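PDB 1STZ: heat-inducible transcription repressor HrcA from Thermotoga maritima, which probably represses the class I heat-shock operons grpE-dnaK-dnaJ and groELS as a DNA-binding negative regulator. Local coordinates for residues Arg251-Glu256 with Lys282-Phe287; Asp158-Ser163 with Thr174-Gln179. One frame throughout, in Å; residues are numbered along the deposited sequence.

Overall arrangement
From the N terminus the chain first builds the helical DNA-binding part, whose short hairpin 68-69/78-79 makes the wing, and then lays down strand 134-138 of the GAF-like domain. Contact 2 comes first: it joins strands 159-166 and 169-177 and closes a tight beta hairpin in the three-stranded sheet of the domain inserted into the GAF-like fold. The chain then returns to the five-stranded sheet, where contact 1 closes a loop of 25 residues, fastening helix 247-256 to the approach to strand 287-296. The two loops follow in series, neither nesting nor crossing. Their centres are 43 Å apart, and each contact also touches the second subunit.

Contact 1. Residues Arg251-Glu256 with Lys282-Phe287; sequences RNLLEE and KKLEKF
This is a helix-to-loop contact, an apolar cluster of two leucines and a phenylalanine with a polar pair beside it: the end of helix 247-256 lies against the turn that leads into strand 287-296. Leu284 is the wedge. Its CG stands anti to its own carbonyl carbon (chi1 -53°), which brings it toward the helix, and the fork there sends the two methyls to different residues. CD2 presses on the backbone, 3.5 Å from Leu253 CA, while CD1 reaches Glu256 CB at 3.7 Å. A type I turn from Leu284 to Phe287 then brings the phenyl ring round to the same helix. Leu253, with CG anti to the backbone N, lays that CG over one face of the Phe287 ring, 4.1 Å from the centroid and offset toward the rim, a CH-pi contact. Helix and turn both belong to the GAF-like domain, whose antiparallel sheet has the order 2-1-5-4-3; Phe287 opens the strand next to the edge, and Leu253 also touches Tyr134 on strand 134-138. Outside the apolar patch, Asn252 crosses Lys283 at about a right angle, its amide resting against the methylenes, with OD1 3.7 Å from Lys283 CD. The Asn252 ND2 bond to Lys283 O is weak, 3.4 Å long and bent to 141°, and a water bridges the same two atoms through weak bonds. Past CD the lysine chain leads away from the helix. Glu256 packs with its CB and CG only, for its bent chain turns the carboxylate to a salt bridge with Arg281.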
loop_
_atom_site.group_PDB
_atom_site.type_symbol
_atom_site.label_atom_id
_atom_site.label_comp_id
_atom_site.label_asym_id
_atom_site.label_seq_id
_atom_site.Cartn_x
_atom_site.Cartn_y
_atom_site.Cartn_z
ATOM N N ARG A 251 2.058 29.281 -11.319
ATOM C CA ARG A 251 1.776 30.496 -10.557
ATOM C C ARG A 251 0.310 30.891 -10.745
ATOM O O ARG A 251 -0.360 31.227 -9.787
ATOM C CB ARG A 251 2.652 31.650 -11.002
ATOM C CG ARG A 251 4.095 31.543 -10.603
ATOM C CD ARG A 251 4.963 32.575 -11.278
ATOM N NE ARG A 251 6.290 32.625 -10.694
ATOM C CZ ARG A 251 7.346 33.173 -11.276
ATOM N NH1 ARG A 251 7.254 33.769 -12.455
ATOM N NH2 ARG A 251 8.512 33.163 -10.654
ATOM N N ASN A 252 -0.191 30.822 -11.975
ATOM C CA ASN A 252 -1.593 31.187 -12.240
ATOM C C ASN A 252 -2.544 30.307 -11.453
ATOM O O ASN A 252 -3.514 30.786 -10.908
ATOM C CB ASN A 252 -1.942 31.119 -13.727
ATOM C CG ASN A 252 -1.299 32.236 -14.530
ATOM O OD1 ASN A 252 -0.945 33.274 -13.988
ATOM N ND2 ASN A 252 -1.151 32.018 -15.838
ATOM N N LEU A 253 -2.253 29.021 -11.380
ATOM C CA LEU A 253 -3.116 28.098 -10.671
ATOM C C LEU A 253 -3.142 28.433 -9.181
ATOM O O LEU A 253 -4.214 28.522 -8.579
ATOM C CB LEU A 253 -2.631 26.678 -10.860
ATOM C CG LEU A 253 -3.580 25.475 -10.812
ATOM C CD1 LEU A 253 -3.109 24.503 -9.824
ATOM C CD2 LEU A 253 -5.038 25.810 -10.595
ATOM N N LEU A 254 -1.957 28.624 -8.602
ATOM C CA LEU A 254 -1.835 28.848 -7.170
ATOM C C LEU A 254 -2.559 30.134 -6.788
ATOM O O LEU A 254 -3.171 30.200 -5.753
ATOM C CB LEU A 254 -0.371 28.921 -6.751
ATOM C CG LEU A 254 0.342 27.574 -6.878
ATOM C CD1 LEU A 254 1.862 27.734 -6.698
ATOM C CD2 LEU A 254 -0.230 26.558 -5.894
ATOM N N GLU A 255 -2.524 31.126 -7.665
ATOM C CA GLU A 255 -3.304 32.336 -7.471
ATOM C C GLU A 255 -4.841 32.126 -7.557
ATOM O O GLU A 255 -5.568 32.589 -6.691
ATOM C CB GLU A 255 -2.833 33.420 -8.447
ATOM C CG GLU A 255 -2.728 34.809 -7.833
ATOM C CD GLU A 255 -1.357 35.122 -7.204
ATOM O OE1 GLU A 255 -0.464 35.647 -7.939
ATOM O OE2 GLU A 255 -1.178 34.883 -5.967
ATOM N N GLU A 256 -5.327 31.414 -8.570
ATOM C CA GLU A 256 -6.770 31.359 -8.854
ATOM C C GLU A 256 -7.532 30.452 -7.900
ATOM O O GLU A 256 -8.700 30.651 -7.611
ATOM C CB GLU A 256 -7.011 30.897 -10.286
ATOM C CG GLU A 256 -6.494 31.884 -11.333
ATOM C CD GLU A 256 -7.064 33.281 -11.167
ATOM O OE1 GLU A 256 -8.300 33.413 -11.131
ATOM O OE2 GLU A 256 -6.282 34.253 -11.068
ATOM N N LYS A 282 -8.789 32.151 -18.836
ATOM C CA LYS A 282 -7.722 31.921 -19.818
ATOM C C LYS A 282 -6.379 31.532 -19.167
ATOM O O LYS A 282 -5.639 30.746 -19.711
ATOM C CB LYS A 282 -7.502 33.162 -20.701
ATOM C CG LYS A 282 -8.518 33.321 -21.810
ATOM C CD LYS A 282 -8.441 32.184 -22.832
ATOM C CE LYS A 282 -9.019 32.561 -24.197
ATOM N NZ LYS A 282 -10.507 32.415 -24.261
ATOM N N LYS A 283 -6.081 32.084 -18.005
ATOM C CA LYS A 283 -4.822 31.796 -17.317
ATOM C C LYS A 283 -4.664 30.320 -16.939
ATOM O O LYS A 283 -3.553 29.848 -16.729
ATOM C CB LYS A 283 -4.704 32.672 -16.062
ATOM C CG LYS A 283 -4.365 34.105 -16.389
ATOM C CD LYS A 283 -4.109 34.924 -15.110
ATOM C CE LYS A 283 -3.481 36.289 -15.402
ATOM N NZ LYS A 283 -3.203 36.519 -16.851
ATOM N N LEU A 284 -5.784 29.606 -16.874
ATOM C CA LEU A 284 -5.807 28.200 -16.529
ATOM C C LEU A 284 -6.110 27.269 -17.723
ATOM O O LEU A 284 -6.396 26.089 -17.533
ATOM C CB LEU A 284 -6.812 27.987 -15.393
ATOM C CG LEU A 284 -6.625 28.873 -14.140
ATOM C CD1 LEU A 284 -7.786 28.746 -13.199
ATOM C CD2 LEU A 284 -5.333 28.499 -13.414
ATOM N N GLU A 285 -5.947 27.775 -18.940
ATOM C CA GLU A 285 -6.279 27.037 -20.178
ATOM C C GLU A 285 -5.495 25.757 -20.391
ATOM O O GLU A 285 -5.946 24.895 -21.137
ATOM C CB GLU A 285 -6.049 27.907 -21.426
ATOM C CG GLU A 285 -7.254 28.670 -21.915
ATOM C CD GLU A 285 -7.080 29.201 -23.348
ATOM O OE1 GLU A 285 -6.046 29.867 -23.630
ATOM O OE2 GLU A 285 -7.977 28.947 -24.191
ATOM N N LYS A 286 -4.322 25.648 -19.773
ATOM C CA LYS A 286 -3.462 24.454 -19.881
ATOM C C LYS A 286 -3.878 23.274 -19.026
ATOM O O LYS A 286 -3.311 22.190 -19.172
ATOM C CB LYS A 286 -2.022 24.789 -19.509
ATOM C CG LYS A 286 -1.438 25.895 -20.353
ATOM C CD LYS A 286 -0.988 25.408 -21.695
ATOM C CE LYS A 286 0.517 25.628 -21.831
ATOM N NZ LYS A 286 1.288 24.783 -20.899
ATOM N N PHE A 287 -4.857 23.482 -18.140
ATOM C CA PHE A 287 -5.276 22.488 -17.133
ATOM C C PHE A 287 -6.586 21.794 -17.483
ATOM O O PHE A 287 -7.348 22.273 -18.322
ATOM C CB PHE A 287 -5.475 23.195 -15.788
ATOM C CG PHE A 287 -4.208 23.744 -15.205
ATOM C CD1 PHE A 287 -3.837 25.072 -15.419
ATOM C CD2 PHE A 287 -3.384 22.944 -14.449
ATOM C CE1 PHE A 287 -2.668 25.582 -14.888
ATOM C CE2 PHE A 287 -2.184 23.458 -13.912
ATOM C CZ PHE A 287 -1.844 24.763 -14.118
HETATM O O HOH W 1 -0.487 30.527 -17.956
#

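Contact 2. Residues Asp158-Ser163 with Thr174-Gln179; sequences DYLIFS and TPIKTQ
Two neighbouring strands run antiparallel here, and Ile176 is the side chain to follow. Its CB sits 3.8 Å from Leu160 O, the carbonyl that also accepts a hydrogen bond from Ile176 N at 2.7 Å, a short bond in which N lies nearly along the C=O axis. CG1 goes anti to the carbonyl carbon (chi1 -61°), still alongside that oxygen, and the extended chi2 of 159° carries the tip onward over the facing strand. There CD1 settles between two residues, 3.7 Å from Phe162 CB and 4.1 Å from Leu160 CD2. Leu160 lies side by side with Ile176, both pointing the same way. With Phe162 and Thr174 they form a largely apolar face: helix 215-224 packs on Phe162, Thr174 and Ile176, while Leu160 meets Leu152 and Trp184.

Leu160 N returns a bond to Ile176 O, and Phe162 and Thr174 pair the same way, N to O in both directions. Thr178 N adds the last rung, reaching Asp158 O at 2.9 Å, straight at the hydrogen (170°), with the donor well above the carbonyl plane. Pro175 falls opposite Ile161 at a non-hydrogen-bonded position, so its lack of an N-H costs the pairing with strand 159-166 nothing; its CA instead makes a 3.3 Å C-H...O contact with Leu160 O. Tyr159, Ile161, Pro175 and Lys177 point to the other face, where Ile161 and Pro175 touch loosely and Tyr159 packs on Ala114 of the second subunit. Pro175, through its carbonyl oxygen, and Lys177 also make backbone hydrogen bonds to the second subunit, consistent with a sheet continued across the dimer. This is a classic antiparallel beta hairpin, supplying the central strand and one outer strand, outermost within the chain, of the three-stranded sheet of HrcA's inserted dimerisation domain.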
loop_
_atom_site.group_PDB
_atom_site.type_symbol
_atom_site.label_atom_id
_atom_site.label_comp_id
_atom_site.label_asym_id
_atom_site.label_seq_id
_atom_site.Cartn_x
_atom_site.Cartn_y
_atom_site.Cartn_z
ATOM N N ASP A 158 4.034 13.843 33.546
ATOM C CA ASP A 158 4.627 14.782 32.593
ATOM C C ASP A 158 3.764 15.139 31.391
ATOM O O ASP A 158 3.988 16.171 30.772
ATOM C CB ASP A 158 5.956 14.227 32.076
ATOM C CG ASP A 158 6.935 13.936 33.188
ATOM O OD1 ASP A 158 6.950 14.691 34.185
ATOM O OD2 ASP A 158 7.719 12.967 33.158
ATOM N N TYR A 159 2.785 14.302 31.054
ATOM C CA TYR A 159 2.064 14.457 29.795
ATOM C C TYR A 159 0.544 14.387 29.913
ATOM O O TYR A 159 -0.007 13.639 30.703
ATOM C CB TYR A 159 2.556 13.406 28.793
ATOM C CG TYR A 159 4.045 13.471 28.515
ATOM C CD1 TYR A 159 4.905 12.469 28.958
ATOM C CD2 TYR A 159 4.594 14.537 27.815
ATOM C CE1 TYR A 159 6.270 12.529 28.706
ATOM C CE2 TYR A 159 5.956 14.606 27.562
ATOM C CZ TYR A 159 6.785 13.600 28.003
ATOM O OH TYR A 159 8.130 13.674 27.747
ATOM N N LEU A 160 -0.113 15.168 29.072
ATOM C CA LEU A 160 -1.564 15.252 28.993
ATOM C C LEU A 160 -1.967 15.139 27.535
ATOM O O LEU A 160 -1.297 15.702 26.684
ATOM C CB LEU A 160 -2.002 16.622 29.518
ATOM C CG LEU A 160 -3.448 16.852 29.948
ATOM C CD1 LEU A 160 -3.515 17.924 31.042
ATOM C CD2 LEU A 160 -4.312 17.255 28.780
ATOM N N ILE A 161 -3.054 14.440 27.229
ATOM C CA ILE A 161 -3.575 14.458 25.873
ATOM C C ILE A 161 -4.920 15.168 25.798
ATOM O O ILE A 161 -5.881 14.787 26.454
ATOM C CB ILE A 161 -3.649 13.030 25.261
ATOM C CG1 ILE A 161 -2.235 12.478 25.066
ATOM C CG2 ILE A 161 -4.355 13.080 23.917
ATOM C CD1 ILE A 161 -2.178 11.007 24.732
ATOM N N PHE A 162 -4.960 16.230 24.998
ATOM C CA PHE A 162 -6.171 16.988 24.751
ATOM C C PHE A 162 -6.753 16.554 23.419
ATOM O O PHE A 162 -6.020 16.234 22.499
ATOM C CB PHE A 162 -5.865 18.494 24.734
ATOM C CG PHE A 162 -6.955 19.336 24.114
ATOM C CD1 PHE A 162 -8.051 19.748 24.864
ATOM C CD2 PHE A 162 -6.876 19.729 22.786
ATOM C CE1 PHE A 162 -9.050 20.532 24.291
ATOM C CE2 PHE A 162 -7.866 20.496 22.222
ATOM C CZ PHE A 162 -8.957 20.898 22.977
ATOM N N SER A 163 -8.074 16.579 23.317
ATOM C CA SER A 163 -8.767 16.414 22.045
ATOM C C SER A 163 -10.227 16.809 22.178
ATOM O O SER A 163 -10.720 17.047 23.270
ATOM C CB SER A 163 -8.674 14.975 21.528
ATOM O OG SER A 163 -9.089 14.053 22.517
ATOM N N THR A 174 -3.693 16.501 20.674
ATOM C CA THR A 174 -2.512 17.282 21.004
ATOM C C THR A 174 -1.961 16.874 22.348
ATOM O O THR A 174 -2.566 17.165 23.362
ATOM C CB THR A 174 -2.866 18.776 21.062
ATOM O OG1 THR A 174 -3.426 19.207 19.816
ATOM C CG2 THR A 174 -1.597 19.619 21.227
ATOM N N PRO A 175 -0.825 16.193 22.372
ATOM C CA PRO A 175 -0.131 15.927 23.630
ATOM C C PRO A 175 0.454 17.224 24.183
ATOM O O PRO A 175 0.909 18.045 23.409
ATOM C CB PRO A 175 0.982 14.960 23.219
ATOM C CG PRO A 175 0.612 14.491 21.908
ATOM C CD PRO A 175 -0.124 15.596 21.227
ATOM N N ILE A 176 0.438 17.387 25.497
ATOM C CA ILE A 176 0.847 18.622 26.167
ATOM C C ILE A 176 1.811 18.283 27.299
ATOM O O ILE A 176 1.579 17.327 28.027
ATOM C CB ILE A 176 -0.392 19.349 26.742
ATOM C CG1 ILE A 176 -1.368 19.726 25.626
ATOM C CG2 ILE A 176 0.006 20.600 27.487
ATOM C CD1 ILE A 176 -2.771 19.970 26.140
ATOM N N LYS A 177 2.892 19.051 27.433
ATOM C CA LYS A 177 3.762 18.987 28.615
ATOM C C LYS A 177 3.081 19.605 29.825
ATOM O O LYS A 177 2.461 20.658 29.734
ATOM C CB LYS A 177 5.051 19.777 28.399
ATOM C CG LYS A 177 6.012 19.213 27.376
ATOM C CD LYS A 177 7.420 19.752 27.620
ATOM C CE LYS A 177 8.418 19.153 26.660
ATOM N NZ LYS A 177 9.706 19.891 26.675
ATOM N N THR A 178 3.227 18.952 30.969
ATOM C CA THR A 178 2.874 19.552 32.247
ATOM C C THR A 178 3.956 19.273 33.285
ATOM O O THR A 178 4.106 18.138 33.737
ATOM C CB THR A 178 1.527 19.023 32.747
ATOM O OG1 THR A 178 0.523 19.185 31.745
ATOM C CG2 THR A 178 1.032 19.859 33.902
ATOM N N GLN A 179 4.702 20.307 33.670
ATOM C CA GLN A 179 5.699 20.189 34.748
ATOM C C GLN A 179 5.115 20.417 36.147
ATOM O O GLN A 179 5.791 20.144 37.151
ATOM C CB GLN A 179 6.873 21.154 34.520
ATOM C CG GLN A 179 7.539 21.053 33.130
ATOM C CD GLN A 179 8.259 19.725 32.883
ATOM O OE1 GLN A 179 8.036 19.079 31.855
ATOM N NE2 GLN A 179 9.137 19.333 33.808
#